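Local coordinates for protein amine Dehydrogenase (Pseudomonas putida, PDB 1JMX) that forms a beta-propeller subunit of an amine dehydrogenase, which probably oxidises primary amines and passes their electrons on through heme c, at residues 7-17 with 339-349; 257-265 with 298-307. One frame throughout, in Å; residues are numbered along the deposited sequence.

Contact 1 (7-17 with 339-349); sequences LKAGHEYMIVT and MSTTTPQVFIR
E12 to I15 run antiparallel to Q345-I348, the strand axes closing to 4.7 Å, and Y13-F347 and I15-Q345 are the hydrogen-bonded pairs, each with two backbone bonds. Two further backbone bonds, R349 N to H11 O and G10 N to R349 O, tie the chain's end to the type II turn K8-H11. F347 has CG between its backbone N and carbonyl carbon (chi1 67°), swinging the ring back over the first strand. Y13 CB sits over one ring face, 4.0 Å from the F347 centroid. At the ring edge L7 CD2 meets F347 CZ at 3.7 Å, and I15 CG2 meets F347 CE2 at 3.8 Å. Replacing F347 with an alanine would probably open a gap between L7, Y13 and I15 and leave Y13 CB without its aromatic cover. R349 crosses Y13 at a slant, its CB at the ring edge by CE1 (3.6 Å) and its CG and CD against L7 CB, while its NH1 bridges its own carboxylate OXT at 2.8 Å and NH2 pairs with D73. On the opposite sheet face M14 CE presses tightly on V346 CG2 (3.5 Å), and there E12 OE2 accepts a hydrogen bond from K304 N of the adjacent blade. The two chain ends thus complete one blade, a 'Velcro' closure held by backbone bonds and apolar packing, and R349 probably offsets the charge of its terminal carboxylate.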
loop_
_atom_site.group_PDB
_atom_site.type_symbol
_atom_site.label_atom_id
_atom_site.label_comp_id
_atom_site.label_asym_id
_atom_site.label_seq_id
_atom_site.Cartn_x
_atom_site.Cartn_y
_atom_site.Cartn_z
ATOM N N LEU B 7 -28.980 -0.055 33.999
ATOM C CA LEU B 7 -28.106 -1.124 34.464
ATOM C C LEU B 7 -28.307 -1.433 35.946
ATOM O O LEU B 7 -28.529 -0.533 36.760
ATOM C CB LEU B 7 -26.642 -0.779 34.188
ATOM C CG LEU B 7 -26.109 -1.012 32.768
ATOM C CD1 LEU B 7 -27.004 -0.357 31.726
ATOM C CD2 LEU B 7 -24.688 -0.498 32.674
ATOM N N LYS B 8 -28.234 -2.714 36.289
ATOM C CA LYS B 8 -28.412 -3.150 37.666
ATOM C C LYS B 8 -27.138 -3.055 38.490
ATOM O O LYS B 8 -26.056 -3.395 38.018
ATOM C CB LYS B 8 -28.949 -4.579 37.694
ATOM C CG LYS B 8 -30.222 -4.756 36.904
ATOM C CD LYS B 8 -30.974 -5.992 37.338
ATOM C CE LYS B 8 -32.227 -6.211 36.485
ATOM N NZ LYS B 8 -33.143 -5.023 36.486
ATOM N N ALA B 9 -27.284 -2.598 39.729
ATOM C CA ALA B 9 -26.160 -2.453 40.651
ATOM C C ALA B 9 -25.569 -3.807 41.031
ATOM O O ALA B 9 -26.294 -4.790 41.157
ATOM C CB ALA B 9 -26.605 -1.709 41.896
ATOM N N GLY B 10 -24.251 -3.849 41.207
ATOM C CA GLY B 10 -23.591 -5.091 41.563
ATOM C C GLY B 10 -23.348 -6.009 40.371
ATOM O O GLY B 10 -22.530 -6.924 40.448
ATOM N N HIS B 11 -24.079 -5.785 39.281
ATOM C CA HIS B 11 -23.931 -6.588 38.071
ATOM C C HIS B 11 -22.747 -6.158 37.241
ATOM O O HIS B 11 -22.485 -4.969 37.088
ATOM C CB HIS B 11 -25.170 -6.488 37.194
ATOM C CG HIS B 11 -26.313 -7.316 37.671
ATOM N ND1 HIS B 11 -27.241 -7.862 36.815
ATOM C CD2 HIS B 11 -26.694 -7.669 38.918
ATOM C CE1 HIS B 11 -28.151 -8.511 37.512
ATOM N NE2 HIS B 11 -27.843 -8.407 38.792
ATOM N N GLU B 12 -22.078 -7.141 36.652
ATOM C CA GLU B 12 -20.924 -6.891 35.804
ATOM C C GLU B 12 -21.370 -6.626 34.369
ATOM O O GLU B 12 -22.281 -7.275 33.867
ATOM C CB GLU B 12 -19.979 -8.079 35.857
ATOM C CG GLU B 12 -18.664 -7.837 35.156
ATOM C CD GLU B 12 -17.592 -8.765 35.652
ATOM O OE1 GLU B 12 -17.932 -9.867 36.127
ATOM O OE2 GLU B 12 -16.414 -8.378 35.595
ATOM N N TYR B 13 -20.728 -5.664 33.718
ATOM C CA TYR B 13 -21.074 -5.305 32.352
ATOM C C TYR B 13 -19.843 -5.035 31.520
ATOM O O TYR B 13 -18.751 -4.829 32.051
ATOM C CB TYR B 13 -21.968 -4.068 32.332
ATOM C CG TYR B 13 -23.328 -4.287 32.950
ATOM C CD1 TYR B 13 -23.616 -3.823 34.239
ATOM C CD2 TYR B 13 -24.329 -4.947 32.246
ATOM C CE1 TYR B 13 -24.872 -4.013 34.803
ATOM C CE2 TYR B 13 -25.585 -5.142 32.801
ATOM C CZ TYR B 13 -25.851 -4.672 34.079
ATOM O OH TYR B 13 -27.101 -4.866 34.612
ATOM N N MET B 14 -20.037 -5.023 30.206
ATOM C CA MET B 14 -18.958 -4.772 29.263
ATOM C C MET B 14 -19.458 -3.905 28.129
ATOM O O MET B 14 -20.524 -4.157 27.571
ATOM C CB MET B 14 -18.437 -6.084 28.677
ATOM C CG MET B 14 -17.422 -5.903 27.545
ATOM S SD MET B 14 -16.991 -7.463 26.734
ATOM C CE MET B 14 -15.629 -7.925 27.719
ATOM N N ILE B 15 -18.712 -2.857 27.810
ATOM C CA ILE B 15 -19.102 -2.006 26.704
ATOM C C ILE B 15 -18.176 -2.228 25.523
ATOM O O ILE B 15 -16.979 -2.475 25.687
ATOM C CB ILE B 15 -19.116 -0.514 27.056
ATOM C CG1 ILE B 15 -17.734 -0.050 27.518
ATOM C CG2 ILE B 15 -20.191 -0.237 28.077
ATOM C CD1 ILE B 15 -17.605 1.468 27.582
ATOM N N VAL B 16 -18.766 -2.199 24.336
ATOM C CA VAL B 16 -18.036 -2.365 23.089
ATOM C C VAL B 16 -18.728 -1.510 22.042
ATOM O O VAL B 16 -19.950 -1.392 22.034
ATOM C CB VAL B 16 -18.018 -3.849 22.578
ATOM C CG1 VAL B 16 -17.171 -4.722 23.476
ATOM C CG2 VAL B 16 -19.430 -4.410 22.474
ATOM N N THR B 17 -17.945 -0.857 21.200
ATOM C CA THR B 17 -18.539 -0.058 20.147
ATOM C C THR B 17 -18.485 -0.868 18.844
ATOM O O THR B 17 -17.544 -1.610 18.584
ATOM C CB THR B 17 -17.924 1.361 20.055
ATOM O OG1 THR B 17 -16.521 1.275 19.787
ATOM C CG2 THR B 17 -18.143 2.106 21.376
ATOM N N MET B 339 -16.321 -4.184 14.726
ATOM C CA MET B 339 -15.899 -3.520 15.952
ATOM C C MET B 339 -14.649 -2.699 15.655
ATOM O O MET B 339 -14.322 -1.759 16.377
ATOM C CB MET B 339 -15.565 -4.548 17.039
ATOM C CG MET B 339 -16.764 -5.106 17.777
ATOM S SD MET B 339 -16.290 -6.120 19.184
ATOM C CE MET B 339 -16.353 -7.768 18.473
ATOM N N SER B 340 -13.939 -3.079 14.597
ATOM C CA SER B 340 -12.715 -2.404 14.195
ATOM C C SER B 340 -11.713 -2.288 15.358
ATOM O O SER B 340 -11.458 -3.281 16.043
ATOM C CB SER B 340 -13.035 -1.049 13.577
ATOM O OG SER B 340 -11.896 -0.547 12.920
ATOM N N THR B 341 -11.188 -1.089 15.620
ATOM C CA THR B 341 -10.199 -0.905 16.695
ATOM C C THR B 341 -10.753 -0.639 18.092
ATOM O O THR B 341 -10.021 -0.191 18.964
ATOM C CB THR B 341 -9.179 0.209 16.363
ATOM O OG1 THR B 341 -9.852 1.470 16.279
ATOM C CG2 THR B 341 -8.462 -0.087 15.048
ATOM N N THR B 342 -12.035 -0.929 18.303
ATOM C CA THR B 342 -12.685 -0.724 19.599
ATOM C C THR B 342 -12.043 -1.554 20.715
ATOM O O THR B 342 -11.491 -2.626 20.462
ATOM C CB THR B 342 -14.185 -1.102 19.524
ATOM O OG1 THR B 342 -14.866 -0.601 20.675
ATOM C CG2 THR B 342 -14.360 -2.610 19.493
ATOM N N THR B 343 -12.110 -1.054 21.946
ATOM C CA THR B 343 -11.566 -1.782 23.092
ATOM C C THR B 343 -12.649 -2.127 24.126
ATOM O O THR B 343 -13.297 -1.242 24.688
ATOM C CB THR B 343 -10.309 -1.067 23.738
ATOM O OG1 THR B 343 -10.113 -1.518 25.082
ATOM C CG2 THR B 343 -10.438 0.402 23.735
ATOM N N PRO B 344 -12.934 -3.433 24.296
ATOM C CA PRO B 344 -13.927 -3.954 25.237
ATOM C C PRO B 344 -13.567 -3.545 26.661
ATOM O O PRO B 344 -12.486 -3.853 27.144
ATOM C CB PRO B 344 -13.808 -5.463 25.045
ATOM C CG PRO B 344 -13.436 -5.580 23.603
ATOM C CD PRO B 344 -12.379 -4.527 23.483
ATOM N N GLN B 345 -14.499 -2.877 27.328
ATOM C CA GLN B 345 -14.300 -2.367 28.684
ATOM C C GLN B 345 -15.243 -3.023 29.710
ATOM O O GLN B 345 -16.467 -2.939 29.582
ATOM C CB GLN B 345 -14.515 -0.854 28.647
ATOM C CG GLN B 345 -13.381 -0.005 29.162
ATOM C CD GLN B 345 -12.048 -0.281 28.510
ATOM O OE1 GLN B 345 -11.602 0.458 27.636
ATOM N NE2 GLN B 345 -11.363 -1.297 28.997
ATOM N N VAL B 346 -14.662 -3.658 30.730
ATOM C CA VAL B 346 -15.423 -4.352 31.775
ATOM C C VAL B 346 -15.518 -3.541 33.088
ATOM O O VAL B 346 -14.524 -2.974 33.554
ATOM C CB VAL B 346 -14.808 -5.766 32.054
ATOM C CG1 VAL B 346 -15.641 -6.537 33.065
ATOM C CG2 VAL B 346 -14.711 -6.557 30.769
ATOM N N PHE B 347 -16.714 -3.505 33.679
ATOM C CA PHE B 347 -16.949 -2.762 34.924
ATOM C C PHE B 347 -18.127 -3.322 35.716
ATOM O O PHE B 347 -18.972 -4.020 35.164
ATOM C CB PHE B 347 -17.229 -1.279 34.619
ATOM C CG PHE B 347 -18.526 -1.039 33.884
ATOM C CD1 PHE B 347 -19.682 -0.690 34.578
ATOM C CD2 PHE B 347 -18.600 -1.192 32.500
ATOM C CE1 PHE B 347 -20.891 -0.504 33.905
ATOM C CE2 PHE B 347 -19.801 -1.008 31.822
ATOM C CZ PHE B 347 -20.946 -0.665 32.525
ATOM N N ILE B 348 -18.163 -3.011 37.011
ATOM C CA ILE B 348 -19.257 -3.425 37.897
ATOM C C ILE B 348 -20.123 -2.170 38.086
ATOM O O ILE B 348 -19.631 -1.132 38.552
ATOM C CB ILE B 348 -18.757 -3.878 39.300
ATOM C CG1 ILE B 348 -17.677 -4.959 39.188
ATOM C CG2 ILE B 348 -19.928 -4.378 40.135
ATOM C CD1 ILE B 348 -18.174 -6.284 38.723
ATOM N N ARG B 349 -21.394 -2.267 37.697
ATOM C CA ARG B 349 -22.343 -1.161 37.791
ATOM C C ARG B 349 -22.596 -0.678 39.222
ATOM O O ARG B 349 -22.534 -1.501 40.167
ATOM C CB ARG B 349 -23.665 -1.562 37.136
ATOM C CG ARG B 349 -24.739 -0.503 37.189
ATOM C CD ARG B 349 -24.287 0.747 36.465
ATOM N NE ARG B 349 -25.288 1.797 36.559
ATOM C CZ ARG B 349 -25.332 2.700 37.531
ATOM N NH1 ARG B 349 -24.424 2.693 38.500
ATOM N NH2 ARG B 349 -26.300 3.607 37.535
ATOM O OXT ARG B 349 -22.847 0.534 39.378
#

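Contact 2 (257-265 with 298-307); sequences YFTGLRSPK and YCVAFDKKGD
T259 OG1 is gripped from two directions by the 298-307 segment: it donates to Y298 O at 2.8 Å, in the carbonyl plane and on a lone pair, and accepts from V300 N at 3.0 Å. A chi1 of 63° sets the hydroxyl between the T259 backbone N and carbonyl carbon, aimed at this second strand. Next along, L261 and V300 run past one another head to tail, with L261 CG 3.8 Å from V300 CG2. The F302 ring then stands up against 257-265. S263 CA and P264 CD both lie over one of its faces, each 4.0 Å from the centroid and offset toward the rim, while L261 O comes in at the ring edge. At the other end the F258 and Y298 side chains flank each other, pointing the same way, with ring planes 35° apart.

Beyond F302, P264 CG packs on G306 CA at 3.7 Å; a side chain on G306 would run into P264, and its backbone angles also call for glycine. One water joins the loops, 2.7 Å from S263 OG and donating to G306 O at 2.6 Å. S263 OG is itself held in an ST turn by K265 N. D303 OD2 fixes the G306 loop by accepting from both G306 N and D307 N, an Asx motif, and a long salt bridge from K265 to D307 spans the solvent side.

Y271 of strand 269-274 meets the F302 ring edge-to-face, V300 reaches L309 and L311 of strand 309-312, and L261 touches S211 of strand 209-218. There are no helices: strands 259-262 and 299-302 head two neighbouring four-stranded blades, and this contact is the seam between their innermost strands.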
loop_
_atom_site.group_PDB
_atom_site.type_symbol
_atom_site.label_atom_id
_atom_site.label_comp_id
_atom_site.label_asym_id
_atom_site.label_seq_id
_atom_site.Cartn_x
_atom_site.Cartn_y
_atom_site.Cartn_z
ATOM N N TYR B 257 1.265 -10.238 18.394
ATOM C CA TYR B 257 0.097 -10.056 19.265
ATOM C C TYR B 257 -0.185 -8.549 19.270
ATOM O O TYR B 257 0.747 -7.744 19.297
ATOM C CB TYR B 257 0.387 -10.501 20.709
ATOM C CG TYR B 257 0.868 -11.927 20.854
ATOM C CD1 TYR B 257 2.107 -12.201 21.420
ATOM C CD2 TYR B 257 0.107 -12.995 20.374
ATOM C CE1 TYR B 257 2.591 -13.497 21.497
ATOM C CE2 TYR B 257 0.575 -14.298 20.448
ATOM C CZ TYR B 257 1.825 -14.541 21.011
ATOM O OH TYR B 257 2.312 -15.825 21.076
ATOM N N PHE B 258 -1.456 -8.167 19.190
ATOM C CA PHE B 258 -1.825 -6.752 19.214
ATOM C C PHE B 258 -2.051 -6.269 20.648
ATOM O O PHE B 258 -1.604 -5.187 21.030
ATOM C CB PHE B 258 -3.062 -6.501 18.355
ATOM C CG PHE B 258 -2.745 -6.117 16.938
ATOM C CD1 PHE B 258 -1.436 -6.178 16.455
ATOM C CD2 PHE B 258 -3.754 -5.685 16.083
ATOM C CE1 PHE B 258 -1.138 -5.811 15.140
ATOM C CE2 PHE B 258 -3.471 -5.313 14.763
ATOM C CZ PHE B 258 -2.161 -5.375 14.292
ATOM N N THR B 259 -2.761 -7.079 21.429
ATOM C CA THR B 259 -3.033 -6.769 22.824
ATOM C C THR B 259 -2.670 -7.961 23.703
ATOM O O THR B 259 -2.607 -9.109 23.240
ATOM C CB THR B 259 -4.506 -6.422 23.083
ATOM O OG1 THR B 259 -5.321 -7.554 22.784
ATOM C CG2 THR B 259 -4.946 -5.245 22.246
ATOM N N GLY B 260 -2.425 -7.667 24.976
ATOM C CA GLY B 260 -2.079 -8.695 25.930
ATOM C C GLY B 260 -2.425 -8.229 27.319
ATOM O O GLY B 260 -2.216 -7.069 27.646
ATOM N N LEU B 261 -3.009 -9.117 28.117
ATOM C CA LEU B 261 -3.378 -8.806 29.497
ATOM C C LEU B 261 -2.986 -9.907 30.458
ATOM O O LEU B 261 -2.970 -11.093 30.117
ATOM C CB LEU B 261 -4.889 -8.587 29.654
ATOM C CG LEU B 261 -5.547 -7.256 29.298
ATOM C CD1 LEU B 261 -7.024 -7.345 29.628
ATOM C CD2 LEU B 261 -4.887 -6.098 30.048
ATOM N N ARG B 262 -2.683 -9.488 31.676
ATOM C CA ARG B 262 -2.362 -10.423 32.725
ATOM C C ARG B 262 -3.664 -10.791 33.394
ATOM O O ARG B 262 -4.556 -9.949 33.562
ATOM C CB ARG B 262 -1.402 -9.820 33.730
ATOM C CG ARG B 262 -0.002 -9.846 33.237
ATOM C CD ARG B 262 0.919 -9.905 34.387
ATOM N NE ARG B 262 1.166 -8.593 34.948
ATOM C CZ ARG B 262 1.907 -8.389 36.033
ATOM N NH1 ARG B 262 2.447 -9.420 36.681
ATOM N NH2 ARG B 262 2.206 -7.144 36.401
ATOM N N SER B 263 -3.788 -12.075 33.708
ATOM C CA SER B 263 -4.977 -12.599 34.347
ATOM C C SER B 263 -5.054 -12.065 35.757
ATOM O O SER B 263 -4.041 -12.018 36.462
ATOM C CB SER B 263 -4.915 -14.124 34.387
ATOM O OG SER B 263 -6.029 -14.664 35.067
ATOM N N PRO B 264 -6.227 -11.542 36.148
ATOM C CA PRO B 264 -6.413 -11.010 37.503
ATOM C C PRO B 264 -6.469 -12.182 38.514
ATOM O O PRO B 264 -6.283 -12.002 39.725
ATOM C CB PRO B 264 -7.750 -10.273 37.391
ATOM C CG PRO B 264 -8.474 -11.020 36.322
ATOM C CD PRO B 264 -7.398 -11.253 35.301
ATOM N N LYS B 265 -6.694 -13.380 37.967
ATOM C CA LYS B 265 -6.789 -14.649 38.693
ATOM C C LYS B 265 -5.365 -15.139 38.996
ATOM O O LYS B 265 -5.049 -15.519 40.126
ATOM C CB LYS B 265 -7.534 -15.635 37.789
ATOM C CG LYS B 265 -7.910 -16.978 38.378
ATOM C CD LYS B 265 -8.835 -17.674 37.396
ATOM C CE LYS B 265 -9.355 -19.004 37.900
ATOM N NZ LYS B 265 -10.347 -19.555 36.904
ATOM N N TYR B 298 -8.396 -8.550 17.731
ATOM C CA TYR B 298 -7.427 -7.540 18.159
ATOM C C TYR B 298 -7.217 -7.400 19.657
ATOM O O TYR B 298 -6.088 -7.358 20.144
ATOM C CB TYR B 298 -7.871 -6.147 17.717
ATOM C CG TYR B 298 -7.816 -5.811 16.252
ATOM C CD1 TYR B 298 -6.914 -6.433 15.384
ATOM C CD2 TYR B 298 -8.626 -4.795 15.744
ATOM C CE1 TYR B 298 -6.820 -6.032 14.041
ATOM C CE2 TYR B 298 -8.540 -4.395 14.429
ATOM C CZ TYR B 298 -7.641 -5.005 13.578
ATOM O OH TYR B 298 -7.570 -4.565 12.279
ATOM N N CYS B 299 -8.333 -7.291 20.367
ATOM C CA CYS B 299 -8.322 -6.996 21.785
ATOM C C CYS B 299 -8.851 -7.999 22.808
ATOM O O CYS B 299 -9.992 -8.449 22.723
ATOM C CB CYS B 299 -9.059 -5.666 21.947
ATOM S SG CYS B 299 -8.790 -4.807 23.467
ATOM N N VAL B 300 -8.027 -8.287 23.814
ATOM C CA VAL B 300 -8.422 -9.188 24.892
ATOM C C VAL B 300 -9.112 -8.381 25.989
ATOM O O VAL B 300 -8.885 -7.178 26.128
ATOM C CB VAL B 300 -7.219 -9.949 25.551
ATOM C CG1 VAL B 300 -6.684 -11.025 24.628
ATOM C CG2 VAL B 300 -6.115 -8.992 25.958
ATOM N N ALA B 301 -9.979 -9.052 26.737
ATOM C CA ALA B 301 -10.692 -8.454 27.861
ATOM C C ALA B 301 -10.983 -9.566 28.870
ATOM O O ALA B 301 -11.436 -10.637 28.501
ATOM C CB ALA B 301 -11.990 -7.788 27.400
ATOM N N PHE B 302 -10.621 -9.330 30.122
ATOM C CA PHE B 302 -10.855 -10.276 31.210
ATOM C C PHE B 302 -11.992 -9.752 32.087
ATOM O O PHE B 302 -12.109 -8.541 32.295
ATOM C CB PHE B 302 -9.612 -10.367 32.104
ATOM C CG PHE B 302 -8.678 -11.491 31.764
ATOM C CD1 PHE B 302 -7.404 -11.227 31.270
ATOM C CD2 PHE B 302 -9.046 -12.814 32.001
ATOM C CE1 PHE B 302 -6.509 -12.257 31.026
ATOM C CE2 PHE B 302 -8.158 -13.850 31.758
ATOM C CZ PHE B 302 -6.885 -13.569 31.272
ATOM N N ASP B 303 -12.847 -10.642 32.581
ATOM C CA ASP B 303 -13.881 -10.181 33.490
ATOM C C ASP B 303 -13.186 -9.982 34.854
ATOM O O ASP B 303 -11.989 -10.262 34.985
ATOM C CB ASP B 303 -15.106 -11.120 33.539
ATOM C CG ASP B 303 -14.810 -12.504 34.109
ATOM O OD1 ASP B 303 -15.767 -13.296 34.196
ATOM O OD2 ASP B 303 -13.662 -12.819 34.472
ATOM N N LYS B 304 -13.927 -9.519 35.857
ATOM C CA LYS B 304 -13.363 -9.233 37.176
ATOM C C LYS B 304 -12.574 -10.353 37.838
ATOM O O LYS B 304 -11.457 -10.130 38.308
ATOM C CB LYS B 304 -14.448 -8.724 38.124
ATOM C CG LYS B 304 -14.196 -7.317 38.656
ATOM C CD LYS B 304 -14.135 -6.273 37.531
ATOM C CE LYS B 304 -13.903 -4.874 38.088
ATOM N NZ LYS B 304 -13.849 -3.868 37.007
ATOM N N LYS B 305 -13.149 -11.550 37.864
ATOM C CA LYS B 305 -12.486 -12.698 38.481
ATOM C C LYS B 305 -11.457 -13.380 37.589
ATOM O O LYS B 305 -10.547 -14.038 38.088
ATOM C CB LYS B 305 -13.515 -13.722 38.971
ATOM C CG LYS B 305 -14.261 -13.300 40.239
ATOM C CD LYS B 305 -15.305 -14.341 40.639
ATOM C CE LYS B 305 -14.673 -15.725 40.874
ATOM N NZ LYS B 305 -15.696 -16.807 41.080
ATOM N N GLY B 306 -11.563 -13.175 36.279
ATOM C CA GLY B 306 -10.629 -13.808 35.368
ATOM C C GLY B 306 -11.082 -15.211 34.988
ATOM O O GLY B 306 -10.250 -16.060 34.661
ATOM N N ASP B 307 -12.393 -15.458 35.087
ATOM C CA ASP B 307 -13.009 -16.741 34.734
ATOM C C ASP B 307 -13.333 -16.781 33.234
ATOM O O ASP B 307 -13.611 -17.850 32.680
ATOM C CB ASP B 307 -14.334 -16.940 35.478
ATOM C CG ASP B 307 -14.196 -16.875 36.978
ATOM O OD1 ASP B 307 -13.181 -17.358 37.534
ATOM O OD2 ASP B 307 -15.143 -16.356 37.611
HETATM O O HOH W 1 -7.686 -16.646 34.364
#

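The centres of contacts 1 and 2 lie about 13 Å apart, and the two meet directly. Contact 1 closes the propeller ring within one blade, whereas contact 2 joins the two preceding blades in chain order, and the strand that begins at C299 belongs to the blade next to the closure. E12 OE2 and K304 N, 2.7 Å apart, probably form a hydrogen bond across that boundary. Van der Waals packing supports it, P344 CD lying 3.6 Å from C299 SG and V346 CG2 3.6 Å from the carbonyl F302 O. S340 and Y298 both hydrogen-bond to acidic side chains of another protein chain. The heme c pocket, L116 to Y120, shares no residue with either contact.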